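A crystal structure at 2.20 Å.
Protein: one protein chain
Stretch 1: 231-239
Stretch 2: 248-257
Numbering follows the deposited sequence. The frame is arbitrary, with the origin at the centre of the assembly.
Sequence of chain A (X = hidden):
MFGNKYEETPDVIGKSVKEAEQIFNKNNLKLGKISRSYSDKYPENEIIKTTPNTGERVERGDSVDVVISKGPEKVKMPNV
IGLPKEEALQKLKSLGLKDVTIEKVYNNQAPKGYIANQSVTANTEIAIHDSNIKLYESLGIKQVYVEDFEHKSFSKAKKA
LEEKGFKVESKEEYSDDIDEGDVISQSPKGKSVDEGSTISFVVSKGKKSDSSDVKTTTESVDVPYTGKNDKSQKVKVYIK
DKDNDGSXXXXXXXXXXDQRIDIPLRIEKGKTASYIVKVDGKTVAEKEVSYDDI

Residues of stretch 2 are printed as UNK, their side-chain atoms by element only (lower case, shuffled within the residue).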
ATOM      1  N   LYS A 231     -35.839  10.912  31.309  1.00 34.08           N
ATOM      2  CA  LYS A 231     -34.466  11.197  30.970  1.00 33.91           C
ATOM      3  C   LYS A 231     -34.422  12.265  29.871  1.00 32.91           C
ATOM      4  O   LYS A 231     -35.290  12.320  29.005  1.00 32.87           O
ATOM      5  CB  LYS A 231     -33.716   9.919  30.564  1.00 34.40           C
ATOM      6  CG  LYS A 231     -33.536   8.885  31.693  1.00 36.56           C
ATOM      7  CD  LYS A 231     -32.980   9.476  33.005  1.00 38.30           C
ATOM      8  CE  LYS A 231     -32.922   8.434  34.138  1.00 39.85           C
ATOM      9  NZ  LYS A 231     -34.271   8.027  34.673  1.00 43.07           N
ATOM     10  N   SER A 232     -33.419  13.123  29.942  1.00 31.97           N
ATOM     11  CA  SER A 232     -33.235  14.175  28.960  1.00 30.86           C
ATOM     12  C   SER A 232     -32.893  13.602  27.593  1.00 30.67           C
ATOM     13  O   SER A 232     -32.426  12.462  27.462  1.00 29.99           O
ATOM     14  CB  SER A 232     -32.147  15.141  29.420  1.00 30.24           C
ATOM     15  OG  SER A 232     -30.892  14.500  29.557  1.00 29.56           O
ATOM     16  N   GLN A 233     -33.175  14.406  26.579  1.00 31.16           N
ATOM     17  CA  GLN A 233     -32.762  14.152  25.213  1.00 31.17           C
ATOM     18  C   GLN A 233     -31.828  15.271  24.815  1.00 32.07           C
ATOM     19  O   GLN A 233     -31.990  16.425  25.246  1.00 32.05           O
ATOM     20  CB  GLN A 233     -33.959  14.178  24.284  1.00 31.01           C
ATOM     21  CG  GLN A 233     -34.976  13.108  24.526  1.00 30.46           C
ATOM     22  CD  GLN A 233     -36.159  13.236  23.601  1.00 28.72           C
ATOM     23  OE1 GLN A 233     -36.850  14.238  23.605  1.00 28.47           O
ATOM     24  NE2 GLN A 233     -36.392  12.215  22.795  1.00 32.34           N
ATOM     25  N   LYS A 234     -30.875  14.939  23.966  1.00 32.33           N
ATOM     26  CA  LYS A 234     -29.913  15.907  23.502  1.00 34.27           C
ATOM     27  C   LYS A 234     -30.345  16.535  22.175  1.00 33.78           C
ATOM     28  O   LYS A 234     -30.681  15.844  21.212  1.00 33.28           O
ATOM     29  CB  LYS A 234     -28.556  15.242  23.335  1.00 34.07           C
ATOM     30  CG  LYS A 234     -27.380  16.219  23.394  1.00 36.34           C
ATOM     31  CD  LYS A 234     -26.066  15.570  22.903  1.00 36.56           C
ATOM     32  CE  LYS A 234     -26.076  14.042  23.006  1.00 38.58           C
ATOM     33  NZ  LYS A 234     -26.388  13.561  24.384  1.00 42.87           N
ATOM     34  N   VAL A 235     -30.322  17.857  22.141  1.00 33.76           N
ATOM     35  CA  VAL A 235     -30.689  18.587  20.947  1.00 34.80           C
ATOM     36  C   VAL A 235     -29.412  19.111  20.319  1.00 35.57           C
ATOM     37  O   VAL A 235     -28.536  19.616  21.018  1.00 34.97           O
ATOM     38  CB  VAL A 235     -31.670  19.737  21.261  1.00 34.50           C
ATOM     39  CG1 VAL A 235     -32.106  20.454  19.995  1.00 34.80           C
ATOM     40  CG2 VAL A 235     -32.863  19.194  22.006  1.00 33.54           C
ATOM     41  N   LYS A 236     -29.310  18.953  19.003  1.00 36.71           N
ATOM     42  CA  LYS A 236     -28.211  19.518  18.239  1.00 38.14           C
ATOM     43  C   LYS A 236     -28.789  20.289  17.067  1.00 38.95           C
ATOM     44  O   LYS A 236     -29.580  19.754  16.270  1.00 38.90           O
ATOM     45  CB  LYS A 236     -27.248  18.422  17.768  1.00 38.62           C
ATOM     46  CG  LYS A 236     -26.411  17.819  18.885  1.00 40.02           C
ATOM     47  CD  LYS A 236     -25.438  16.786  18.366  1.00 42.77           C
ATOM     48  CE  LYS A 236     -25.032  15.829  19.482  1.00 45.76           C
ATOM     49  NZ  LYS A 236     -26.105  14.803  19.720  1.00 49.27           N
ATOM     50  N   VAL A 237     -28.399  21.556  16.995  1.00 39.94           N
ATOM     51  CA  VAL A 237     -28.839  22.485  15.978  1.00 41.02           C
ATOM     52  C   VAL A 237     -27.659  22.735  15.033  1.00 42.43           C
ATOM     53  O   VAL A 237     -26.558  23.122  15.463  1.00 42.40           O
ATOM     54  CB  VAL A 237     -29.320  23.809  16.612  1.00 41.18           C
ATOM     55  CG1 VAL A 237     -30.018  24.694  15.579  1.00 40.82           C
ATOM     56  CG2 VAL A 237     -30.257  23.537  17.799  1.00 40.42           C
ATOM     57  N   TYR A 238     -27.884  22.479  13.751  1.00 43.43           N
ATOM     58  CA  TYR A 238     -26.861  22.688  12.723  1.00 44.75           C
ATOM     59  C   TYR A 238     -27.358  23.791  11.820  1.00 45.71           C
ATOM     60  O   TYR A 238     -28.510  23.771  11.394  1.00 45.79           O
ATOM     61  CB  TYR A 238     -26.599  21.415  11.906  1.00 44.12           C
ATOM     62  CG  TYR A 238     -26.301  20.185  12.729  1.00 44.28           C
ATOM     63  CD1 TYR A 238     -24.993  19.738  12.916  1.00 44.15           C
ATOM     64  CD2 TYR A 238     -27.337  19.456  13.328  1.00 44.72           C
ATOM     65  CE1 TYR A 238     -24.725  18.587  13.681  1.00 44.54           C
ATOM     66  CE2 TYR A 238     -27.085  18.321  14.091  1.00 43.03           C
ATOM     67  CZ  TYR A 238     -25.780  17.885  14.265  1.00 44.56           C
ATOM     68  OH  TYR A 238     -25.552  16.744  15.021  1.00 43.81           O
ATOM     69  N   ILE A 239     -26.486  24.758  11.554  1.00 47.31           N
ATOM     70  CA  ILE A 239     -26.834  25.946  10.769  1.00 48.71           C
ATOM     71  C   ILE A 239     -25.959  26.034   9.521  1.00 49.51           C
ATOM     72  O   ILE A 239     -24.764  25.762   9.587  1.00 50.24           O
ATOM     73  CB  ILE A 239     -26.719  27.249  11.640  1.00 48.51           C
ATOM     74  CG1 ILE A 239     -28.002  27.489  12.415  1.00 48.59           C
ATOM     75  CG2 ILE A 239     -26.478  28.481  10.813  1.00 48.52           C
ATOM     76  CD1 ILE A 239     -28.054  26.774  13.735  1.00 50.20           C
ATOM     77  N   UNK A 248     -20.560  21.196  11.799  1.00 59.06           N
ATOM     78  CA  UNK A 248     -20.768  20.729  13.162  1.00 58.50           C
ATOM     79  C   UNK A 248     -21.890  21.561  13.778  1.00 57.96           C
ATOM     80  O   UNK A 248     -22.329  22.558  13.175  1.00 57.76           O
ATOM     81  c   UNK A 248     -19.473  20.830  14.004  1.00 58.86           C
ATOM     82  o   UNK A 248     -18.931  22.153  13.893  1.00 59.09           O
ATOM     83  c   UNK A 248     -18.432  19.810  13.521  1.00 58.60           C
ATOM     84  N   UNK A 249     -22.372  21.152  14.953  1.00 56.78           N
ATOM     85  CA  UNK A 249     -23.526  21.826  15.548  1.00 55.90           C
ATOM     86  C   UNK A 249     -23.236  23.244  16.031  1.00 55.16           C
ATOM     87  O   UNK A 249     -22.206  23.502  16.652  1.00 55.23           O
ATOM     88  o   UNK A 249     -22.381  18.536  18.641  1.00 55.12           O
ATOM     89  o   UNK A 249     -22.563  18.766  16.457  1.00 55.88           O
ATOM     90  c   UNK A 249     -23.359  20.545  17.822  1.00 55.96           C
ATOM     91  c   UNK A 249     -24.217  20.970  16.633  1.00 56.17           C
ATOM     92  c   UNK A 249     -22.722  19.186  17.627  1.00 55.31           C
ATOM     93  N   UNK A 250     -24.150  24.155  15.713  1.00 54.01           N
ATOM     94  CA  UNK A 250     -24.123  25.510  16.233  1.00 53.05           C
ATOM     95  C   UNK A 250     -24.752  25.576  17.633  1.00 52.30           C
ATOM     96  O   UNK A 250     -24.577  26.564  18.356  1.00 52.60           O
ATOM     97  n   UNK A 250     -24.304  30.709  13.989  1.00 56.21           N
ATOM     98  c   UNK A 250     -24.877  26.434  15.282  1.00 53.18           C
ATOM     99  c   UNK A 250     -23.380  30.004  14.925  1.00 57.53           C
ATOM    100  c   UNK A 250     -23.475  28.468  14.827  1.00 56.63           C
ATOM    101  c   UNK A 250     -24.699  27.919  15.548  1.00 54.27           C
ATOM    102  N   UNK A 251     -25.473  24.519  18.011  1.00 51.16           N
ATOM    103  CA  UNK A 251     -26.187  24.446  19.298  1.00 49.08           C
ATOM    104  C   UNK A 251     -26.184  23.035  19.852  1.00 47.37           C
ATOM    105  O   UNK A 251     -26.294  22.073  19.095  1.00 47.30           O
ATOM    106  N   UNK A 252     -26.045  22.916  21.174  1.00 46.01           N
ATOM    107  CA  UNK A 252     -25.962  21.619  21.866  1.00 44.14           C
ATOM    108  C   UNK A 252     -26.445  21.758  23.310  1.00 43.16           C
ATOM    109  O   UNK A 252     -25.806  22.432  24.124  1.00 43.41           O
ATOM    110  o   UNK A 252     -24.450  19.751  22.358  1.00 44.02           O
ATOM    111  c   UNK A 252     -24.530  21.079  21.837  1.00 44.25           C
ATOM    112  N   UNK A 253     -27.573  21.123  23.625  1.00 41.38           N
ATOM    113  CA  UNK A 253     -28.196  21.252  24.940  1.00 39.12           C
ATOM    114  C   UNK A 253     -29.177  20.122  25.201  1.00 37.88           C
ATOM    115  O   UNK A 253     -29.720  19.530  24.265  1.00 37.22           O
ATOM    116  c   UNK A 253     -28.890  22.611  25.087  1.00 39.56           C
ATOM    117  c   UNK A 253     -29.505  23.422  22.776  1.00 41.81           C
ATOM    118  c   UNK A 253     -29.904  22.910  24.017  1.00 40.24           C
ATOM    119  c   UNK A 253     -32.197  22.985  23.253  1.00 42.49           C
ATOM    120  c   UNK A 253     -30.436  23.707  21.779  1.00 40.49           C
ATOM    121  c   UNK A 253     -31.773  23.486  22.015  1.00 40.95           C
ATOM    122  c   UNK A 253     -31.257  22.704  24.250  1.00 40.41           C
ATOM    123  N   UNK A 254     -29.406  19.834  26.479  1.00 35.92           N
ATOM    124  CA  UNK A 254     -30.374  18.826  26.890  1.00 34.12           C
ATOM    125  C   UNK A 254     -31.753  19.429  27.086  1.00 33.82           C
ATOM    126  O   UNK A 254     -31.905  20.602  27.463  1.00 33.04           O
ATOM    127  c   UNK A 254     -28.711  17.293  28.019  1.00 34.24           C
ATOM    128  o   UNK A 254     -28.505  16.812  26.899  1.00 32.33           O
ATOM    129  c   UNK A 254     -29.938  18.159  28.192  1.00 34.28           C
ATOM    130  o   UNK A 254     -27.982  17.070  29.009  1.00 34.52           O
ATOM    131  N   UNK A 255     -32.747  18.583  26.865  1.00 32.81           N
ATOM    132  CA  UNK A 255     -34.150  18.937  26.895  1.00 32.29           C
ATOM    133  C   UNK A 255     -34.811  17.895  27.801  1.00 31.15           C
ATOM    134  O   UNK A 255     -34.415  16.726  27.783  1.00 30.24           O
ATOM    135  c   UNK A 255     -36.141  18.665  25.298  1.00 35.33           C
ATOM    136  c   UNK A 255     -34.273  20.196  24.697  1.00 33.25           C
ATOM    137  c   UNK A 255     -34.510  21.434  25.454  1.00 36.84           C
ATOM    138  c   UNK A 255     -34.671  18.909  25.424  1.00 32.69           C
ATOM    139  N   UNK A 256     -35.742  18.331  28.647  1.00 29.67           N
ATOM    140  CA  UNK A 256     -36.524  17.423  29.470  1.00 29.88           C
ATOM    141  C   UNK A 256     -38.008  17.735  29.322  1.00 29.25           C
ATOM    142  O   UNK A 256     -38.845  17.087  29.925  1.00 29.82           O
ATOM    143  c   UNK A 256     -34.719  16.819  31.185  1.00 29.40           C
ATOM    144  c   UNK A 256     -36.107  17.448  30.982  1.00 30.30           C
ATOM    145  o   UNK A 256     -36.080  18.802  31.457  1.00 32.03           O
ATOM    146  N   UNK A 257     -38.319  18.733  28.512  1.00 28.80           N
ATOM    147  CA  UNK A 257     -39.709  19.129  28.221  1.00 29.47           C
ATOM    148  C   UNK A 257     -39.723  19.928  26.913  1.00 29.98           C
ATOM    149  O   UNK A 257     -38.674  20.264  26.371  1.00 29.51           O
ATOM    150  c   UNK A 257     -40.326  19.947  29.379  1.00 28.27           C
ATOM    151  o   UNK A 257     -39.609  21.154  29.545  1.00 28.41           O
TER
HETATM  152  O   HOH W   1     -29.402  14.483  27.055  1.00 27.97           O
HETATM  153  O   HOH W   2     -23.870  24.288  12.199  1.00 44.33           O

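Position 248 has three side-chain atoms: one carbon carrying an oxygen and a second carbon. Its CA-to-CB bond points away from stretch 1, and its backbone makes the contact, with C 3.7 Å from Tyr 238 CD1. This is Thr 248. Its O accepts a hydrogen bond from water 2 at 2.5 Å, and the same water accepts one from Ile 239 N at 2.7 Å.

Position 249 has three carbons, the third carrying two oxygens. Its CB lies over one face of the Tyr 238 ring, 4.1 Å from the ring centroid. A carboxylate on the third carbon makes this Glu 249. Its OE1 is 3.5 Å from Tyr 238 CE1, and its OE2 is 3.5 Å from Lys 236 CD.

Position 250 has four carbons in a row ending in nitrogen. The first of them, CB, is 3.5 Å from Ile 239 CD1. The chain is that of lysine, Lys 250. Its N gives a weak hydrogen bond to Val 237 O, 2.6 Å long but bent to 129°.

Position 251 has no side-chain atoms, so it is Gly 251. It pairs with Val 237: Val 237 N donates to Gly 251 O at 3.0 Å, and Gly 251 N donates to Val 237 O at 3.1 Å. An ideal CB here would lie 3.2 Å from Val 237 CB, a tight fit.

Position 252 has one carbon and then one oxygen. The oxygen comes no nearer than 4.4 Å to Lys 236 CG. This is Ser 252. Its CA is 3.4 Å from Val 235 O, a CA-H...O contact.

Position 253 has one carbon and then a ring of six carbons. One ring face covers Val 235 CB, 4.0 Å from the centroid. With no oxygen on the ring, this is Phe 253. Its CZ is 3.7 Å from Val 235 CG1, and its CE1 is 4.0 Å from Val 237 CG2.

Position 254 has two carbons, the second carrying two oxygens. One oxygen is 3.7 Å from Lys 234 CG. The short carboxylate is Asp 254, which pairs with Lys 234. Water 1 donates a weak hydrogen bond to Asp 254 OD1 at 2.5 Å and is hydrogen-bonded to Ser 232 OG at 2.9 Å.

Position 255 has four carbons, forked at the first, with one arm two carbons long. The first carbon of that arm lies 3.2 Å from Val 235 CG2. This is Ile 255.

Position 256 has a carbon carrying one oxygen and one carbon. The outer carbon is 3.5 Å from Ser 232 CB. This is Thr 256.

Position 257 has one carbon and then one oxygen, and makes no contact with stretch 1. It is Ser 257.

The contact is an antiparallel strand pairing. Paired backbone hydrogen bonds join Gln 233 to Ile 255, Val 235 to Phe 253 and Val 237 to Gly 251, and set the register. Side chains alternate between faces, so Val 235, Val 237, Phe 253 and Ile 255 pack on one, while the polar and charged Lys 234, Lys 236, Ser 252 and Asp 254 share the other.

Stretch 2 248-257: TEKGSFDITS
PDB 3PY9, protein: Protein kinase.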